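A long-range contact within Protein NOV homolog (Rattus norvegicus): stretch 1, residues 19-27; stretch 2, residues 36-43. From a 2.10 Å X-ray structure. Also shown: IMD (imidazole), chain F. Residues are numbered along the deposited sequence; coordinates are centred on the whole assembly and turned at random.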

ATOM      1  N   PHE A  19       9.253   7.515  -1.325  1.00 41.39           N
ATOM      2  CA  PHE A  19       8.394   7.763  -2.479  1.00 40.59           C
ATOM      3  C   PHE A  19       7.098   6.987  -2.317  1.00 35.56           C
ATOM      4  O   PHE A  19       6.960   6.130  -1.441  1.00 34.16           O
ATOM      5  N   GLU A  20       6.151   7.290  -3.195  1.00 38.92           N
ATOM      6  CA  GLU A  20       4.846   6.629  -3.209  1.00 47.43           C
ATOM      7  C   GLU A  20       4.594   6.077  -4.602  1.00 40.76           C
ATOM      8  O   GLU A  20       4.371   6.863  -5.546  1.00 45.79           O
ATOM      9  N   PRO A  21       4.635   4.760  -4.798  1.00 37.08           N
ATOM     10  CA  PRO A  21       4.339   4.238  -6.136  1.00 37.30           C
ATOM     11  C   PRO A  21       2.865   4.380  -6.483  1.00 49.90           C
ATOM     12  O   PRO A  21       2.524   4.476  -7.667  1.00 49.77           O
ATOM     13  N   ASN A  22       1.996   4.411  -5.475  1.00 43.43           N
ATOM     14  CA  ASN A  22       0.582   4.751  -5.609  1.00 44.81           C
ATOM     15  C   ASN A  22       0.134   5.320  -4.265  1.00 43.98           C
ATOM     16  O   ASN A  22       0.912   5.363  -3.307  1.00 46.22           O
ATOM     17  N   CYS A  23      -1.131   5.752  -4.188  1.00 34.24           N
ATOM     18  CA  CYS A  23      -1.655   6.360  -2.963  1.00 32.23           C
ATOM     19  C   CYS A  23      -1.747   5.379  -1.801  1.00 35.74           C
ATOM     20  O   CYS A  23      -1.880   5.810  -0.648  1.00 36.66           O
ATOM     21  N   GLN A  24      -1.661   4.079  -2.063  1.00 34.13           N
ATOM     22  CA  GLN A  24      -1.847   3.075  -1.028  1.00 32.41           C
ATOM     23  C   GLN A  24      -0.565   2.700  -0.290  1.00 38.36           C
ATOM     24  O   GLN A  24      -0.646   2.018   0.739  1.00 40.82           O
ATOM     25  N   TYR A  25       0.610   3.115  -0.764  1.00 32.48           N
ATOM     26  CA  TYR A  25       1.855   2.659  -0.143  1.00 37.28           C
ATOM     27  C   TYR A  25       2.871   3.786  -0.005  1.00 37.74           C
ATOM     28  O   TYR A  25       2.915   4.713  -0.816  1.00 36.56           O
ATOM     29  N   HIS A  26       3.685   3.691   1.046  1.00 39.49           N
ATOM     30  CA  HIS A  26       4.789   4.608   1.304  1.00 36.11           C
ATOM     31  C   HIS A  26       6.062   3.778   1.385  1.00 33.76           C
ATOM     32  O   HIS A  26       6.142   2.854   2.200  1.00 32.19           O
ATOM     33  N   CYS A  27       7.053   4.107   0.552  1.00 32.61           N
ATOM     34  CA  CYS A  27       8.249   3.291   0.389  1.00 36.63           C
ATOM     35  C   CYS A  27       9.497   4.086   0.739  1.00 35.16           C
ATOM     36  O   CYS A  27       9.565   5.297   0.524  1.00 34.81           O
ATOM     37  N   CYS A  36       8.308  -0.902   2.068  1.00 36.25           N
ATOM     38  CA  CYS A  36       7.087  -0.115   1.935  1.00 43.14           C
ATOM     39  C   CYS A  36       6.082  -0.473   3.026  1.00 46.38           C
ATOM     40  O   CYS A  36       6.002  -1.623   3.474  1.00 38.77           O
ATOM     41  N   VAL A  37       5.303   0.523   3.440  1.00 38.26           N
ATOM     42  CA  VAL A  37       4.229   0.305   4.411  1.00 32.55           C
ATOM     43  C   VAL A  37       2.885   0.703   3.817  1.00 32.00           C
ATOM     44  O   VAL A  37       2.793   1.716   3.109  1.00 28.91           O
ATOM     45  N   PRO A  38       1.824  -0.032   4.119  1.00 29.08           N
ATOM     46  CA  PRO A  38       0.501   0.352   3.633  1.00 32.54           C
ATOM     47  C   PRO A  38       0.014   1.608   4.322  1.00 33.98           C
ATOM     48  O   PRO A  38       0.298   1.859   5.495  1.00 33.90           O
ATOM     49  N   ARG A  39      -0.709   2.419   3.559  1.00 32.06           N
ATOM     50  CA  ARG A  39      -1.364   3.601   4.092  1.00 33.22           C
ATOM     51  C   ARG A  39      -2.848   3.380   4.349  1.00 34.49           C
ATOM     52  O   ARG A  39      -3.471   4.201   5.023  1.00 35.62           O
ATOM     53  N   CYS A  40      -3.410   2.283   3.860  1.00 37.84           N
ATOM     54  CA  CYS A  40      -4.798   1.928   4.126  1.00 41.87           C
ATOM     55  C   CYS A  40      -4.873   1.009   5.344  1.00 41.19           C
ATOM     56  O   CYS A  40      -3.859   0.504   5.836  1.00 35.82           O
ATOM     57  N   GLN A  41      -6.092   0.802   5.838  1.00 34.62           N
ATOM     58  CA  GLN A  41      -6.345  -0.149   6.920  1.00 39.18           C
ATOM     59  C   GLN A  41      -6.613  -1.514   6.315  1.00 44.52           C
ATOM     60  O   GLN A  41      -7.691  -1.749   5.758  1.00 40.77           O
ATOM     61  N   LEU A  42      -5.652  -2.427   6.437  1.00 34.13           N
ATOM     62  CA  LEU A  42      -5.860  -3.783   5.939  1.00 33.97           C
ATOM     63  C   LEU A  42      -6.624  -4.586   6.990  1.00 45.98           C
ATOM     64  O   LEU A  42      -6.136  -5.568   7.546  1.00 52.49           O
ATOM     65  N   ASP A  43      -7.849  -4.130   7.272  1.00 44.37           N
ATOM     66  CA  ASP A  43      -8.625  -4.744   8.335  1.00 38.28           C
ATOM     67  C   ASP A  43      -9.431  -5.922   7.802  1.00 37.91           C
ATOM     68  O   ASP A  43      -9.342  -6.306   6.634  1.00 45.95           O
TER

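The apolar centre of this contact lies on one face of a short antiparallel pairing, strand 25-27 against strand 36-38. Tyr25, Cys27, Cys36 and Pro38 all point to that face. Cys27 and Cys36 face each other as a non-hydrogen-bonded pair, with CA atoms 3.9 Å apart. This brings their side chains close enough for a disulfide, Cys27 SG to Cys36 SG at 2.0 Å, with chi3 at 102°. Both cysteines are m rotamers. The bond ties the two strands covalently.

Tyr25, also m, sets its ring against Cys36 CB and the Pro38 ring. Its chi2 is 89°. Tyr25 CD2 is 4.1 Å from Cys36 CB, and Tyr25 CE2 is 3.9 Å from Pro38 CB. The ring thus touches both Cys36 and Pro38 on the neighbouring strand. The Pro38 ring has a C-gamma endo pucker. Farther out, Tyr25 OH approaches Leu42 CD1 at 4.3 Å; Leu42 has chi1 m and chi2 t.

His26 and Val37 point to the other face. His26 is t and Val37 is m. Val37 CG2 sits at the edge of the His26 ring, and the side chains come closest at His26 CB to Val37 CG2, 4.0 Å. Their backbones form a hydrogen-bonded pair: His26 N donates to Val37 O at 3.0 Å, and Val37 N donates to His26 O at 2.8 Å.

Beyond the strands, Gln24 O accepts from Arg39 N at 2.8 Å. A water extends this link, donating to Gln24 O at 2.9 Å and accepting from Cys40 N at 3.0 Å. The CA-to-CB bond of Gln24 points away from stretch 2, yet Gln24 CG lies 4.0 Å from Cys40 SG. Cys40 is m and points toward stretch 1. Its sulfur is bonded covalently elsewhere in the structure, as is that of Cys23. Asn22 OD1 accepts from Gln24 N at 2.9 Å and so supports the turn from Asn22 to Tyr25.

Arg39 makes the polar edge. It points toward stretch 1 with chi1 m, chi2 t and chi3 p. Its aliphatic part passes His26, with Arg39 CD 4.1 Å from His26 CB. At its end, Arg39 NH2 forms a salt bridge with Glu20 OE1 at 2.8 Å. The hydrogen bond within it is weak, with an angle of 122°, and Glu20 is poorly ordered. Cys23 O lies over one face of the guanidinium.

Outside the contact, imidazole N3 donates a weak hydrogen bond to Asp43 OD1 at 3.1 Å. The imidazole probably comes from the crystallisation liquor.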

ATOM      1  CB  PHE A  19       9.080   7.369  -3.786  1.00 33.20           C
ATOM      2  CG  PHE A  19       9.377   5.900  -3.885  1.00 36.66           C
ATOM      3  CD1 PHE A  19      10.475   5.360  -3.227  1.00 36.31           C
ATOM      4  CD2 PHE A  19       8.563   5.056  -4.630  1.00 37.79           C
ATOM      5  CE1 PHE A  19      10.756   4.011  -3.305  1.00 37.11           C
ATOM      6  CE2 PHE A  19       8.843   3.703  -4.713  1.00 36.97           C
ATOM      7  CZ  PHE A  19       9.952   3.183  -4.047  1.00 36.36           C
ATOM      8  CB  GLU A  20       3.744   7.601  -2.806  1.00 61.14           C
ATOM      9  CG  GLU A  20       4.092   8.408  -1.580  1.00 80.84           C
ATOM     10  CD  GLU A  20       3.112   9.525  -1.341  1.00 99.73           C
ATOM     11  OE1 GLU A  20       1.988   9.445  -1.885  1.00105.20           O
ATOM     12  OE2 GLU A  20       3.467  10.483  -0.619  1.00107.23           O
ATOM     13  CB  PRO A  21       4.775   2.773  -6.051  1.00 30.87           C
ATOM     14  CG  PRO A  21       4.587   2.414  -4.583  1.00 39.00           C
ATOM     15  CD  PRO A  21       4.861   3.693  -3.806  1.00 36.94           C
ATOM     16  CB  ASN A  22      -0.251   3.531  -6.040  1.00 42.10           C
ATOM     17  CG  ASN A  22      -0.027   2.323  -5.135  1.00 44.42           C
ATOM     18  OD1 ASN A  22      -0.169   2.412  -3.912  1.00 48.62           O
ATOM     19  ND2 ASN A  22       0.370   1.206  -5.725  1.00 47.13           N
ATOM     20  CB  CYS A  23      -3.039   6.975  -3.231  1.00 44.55           C
ATOM     21  SG  CYS A  23      -4.342   5.742  -3.516  1.00 49.75           S
ATOM     22  CB  GLN A  24      -2.476   1.822  -1.642  1.00 34.94           C
ATOM     23  CG  GLN A  24      -3.859   2.105  -2.262  1.00 40.80           C
ATOM     24  CD  GLN A  24      -4.650   0.847  -2.505  1.00 45.83           C
ATOM     25  OE1 GLN A  24      -4.122  -0.254  -2.367  1.00 56.76           O
ATOM     26  NE2 GLN A  24      -5.928   0.994  -2.852  1.00 55.13           N
ATOM     27  CB  TYR A  25       2.465   1.497  -0.932  1.00 33.50           C
ATOM     28  CG  TYR A  25       1.825   0.191  -0.550  1.00 38.68           C
ATOM     29  CD1 TYR A  25       0.692  -0.267  -1.204  1.00 43.16           C
ATOM     30  CD2 TYR A  25       2.332  -0.567   0.493  1.00 37.49           C
ATOM     31  CE1 TYR A  25       0.089  -1.463  -0.842  1.00 47.61           C
ATOM     32  CE2 TYR A  25       1.731  -1.757   0.868  1.00 47.54           C
ATOM     33  CZ  TYR A  25       0.604  -2.195   0.193  1.00 48.92           C
ATOM     34  OH  TYR A  25       0.008  -3.377   0.555  1.00 61.27           O
ATOM     35  CB  HIS A  26       4.556   5.380   2.604  1.00 47.69           C
ATOM     36  CG  HIS A  26       5.649   6.337   2.959  1.00 69.29           C
ATOM     37  ND1 HIS A  26       5.799   7.558   2.338  1.00 76.39           N
ATOM     38  CD2 HIS A  26       6.633   6.265   3.888  1.00 76.66           C
ATOM     39  CE1 HIS A  26       6.837   8.190   2.858  1.00 77.66           C
ATOM     40  NE2 HIS A  26       7.359   7.428   3.802  1.00 76.06           N
ATOM     41  CB  CYS A  27       8.382   2.755  -1.047  1.00 38.23           C
ATOM     42  SG  CYS A  27       6.968   1.726  -1.588  1.00 36.76           S
ATOM     43  CB  CYS A  36       6.415  -0.338   0.574  1.00 44.44           C
ATOM     44  SG  CYS A  36       7.434  -0.143  -0.897  1.00 44.86           S
ATOM     45  CB  VAL A  37       4.483   1.082   5.709  1.00 33.70           C
ATOM     46  CG1 VAL A  37       5.639   0.448   6.487  1.00 33.88           C
ATOM     47  CG2 VAL A  37       4.824   2.533   5.388  1.00 32.05           C
ATOM     48  CB  PRO A  38      -0.378  -0.852   3.994  1.00 34.18           C
ATOM     49  CG  PRO A  38       0.304  -1.470   5.181  1.00 38.47           C
ATOM     50  CD  PRO A  38       1.776  -1.192   5.033  1.00 33.22           C
ATOM     51  CB  ARG A  39      -1.153   4.782   3.138  1.00 38.42           C
ATOM     52  CG  ARG A  39       0.333   5.160   3.029  1.00 40.62           C
ATOM     53  CD  ARG A  39       0.609   6.147   1.920  1.00 50.09           C
ATOM     54  NE  ARG A  39      -0.154   7.374   2.087  1.00 59.95           N
ATOM     55  CZ  ARG A  39      -0.236   8.327   1.165  1.00 69.34           C
ATOM     56  NH1 ARG A  39      -0.954   9.416   1.398  1.00 68.57           N
ATOM     57  NH2 ARG A  39       0.402   8.192   0.011  1.00 75.07           N
ATOM     58  CB  CYS A  40      -5.424   1.255   2.899  1.00 38.77           C
ATOM     59  SG  CYS A  40      -5.448   2.282   1.392  1.00 37.43           S
ATOM     60  CB  GLN A  41      -7.545   0.262   7.762  1.00 44.60           C
ATOM     61  CG  GLN A  41      -7.286   1.230   8.853  1.00 43.48           C
ATOM     62  CD  GLN A  41      -8.520   1.432   9.723  1.00 42.72           C
ATOM     63  OE1 GLN A  41      -8.917   0.559  10.506  1.00 40.33           O
ATOM     64  NE2 GLN A  41      -9.127   2.601   9.591  1.00 36.01           N
ATOM     65  CB  LEU A  42      -4.528  -4.427   5.557  1.00 33.98           C
ATOM     66  CG  LEU A  42      -3.794  -3.555   4.520  1.00 42.47           C
ATOM     67  CD1 LEU A  42      -2.575  -4.224   3.928  1.00 44.36           C
ATOM     68  CD2 LEU A  42      -4.748  -3.153   3.417  1.00 46.26           C
ATOM     69  CB  ASP A  43      -9.529  -3.724   9.018  1.00 36.44           C
ATOM     70  CG  ASP A  43     -10.558  -3.116   8.074  1.00 38.49           C
ATOM     71  OD1 ASP A  43     -10.480  -3.327   6.853  1.00 39.08           O
ATOM     72  OD2 ASP A  43     -11.455  -2.431   8.577  1.00 46.70           O
TER
HETATM   73  N1  IMD F 202     -11.349   1.529   5.405  1.00107.45           N
HETATM   74  C2  IMD F 202     -11.355   0.219   5.084  1.00107.50           C
HETATM   75  N3  IMD F 202     -11.620  -0.502   6.192  1.00105.90           N
HETATM   76  C4  IMD F 202     -11.780   0.352   7.221  1.00105.82           C
HETATM   77  C5  IMD F 202     -11.609   1.635   6.722  1.00106.31           C
HETATM   78  O   HOH W   1      -2.581   0.239   1.863  1.00 34.48           O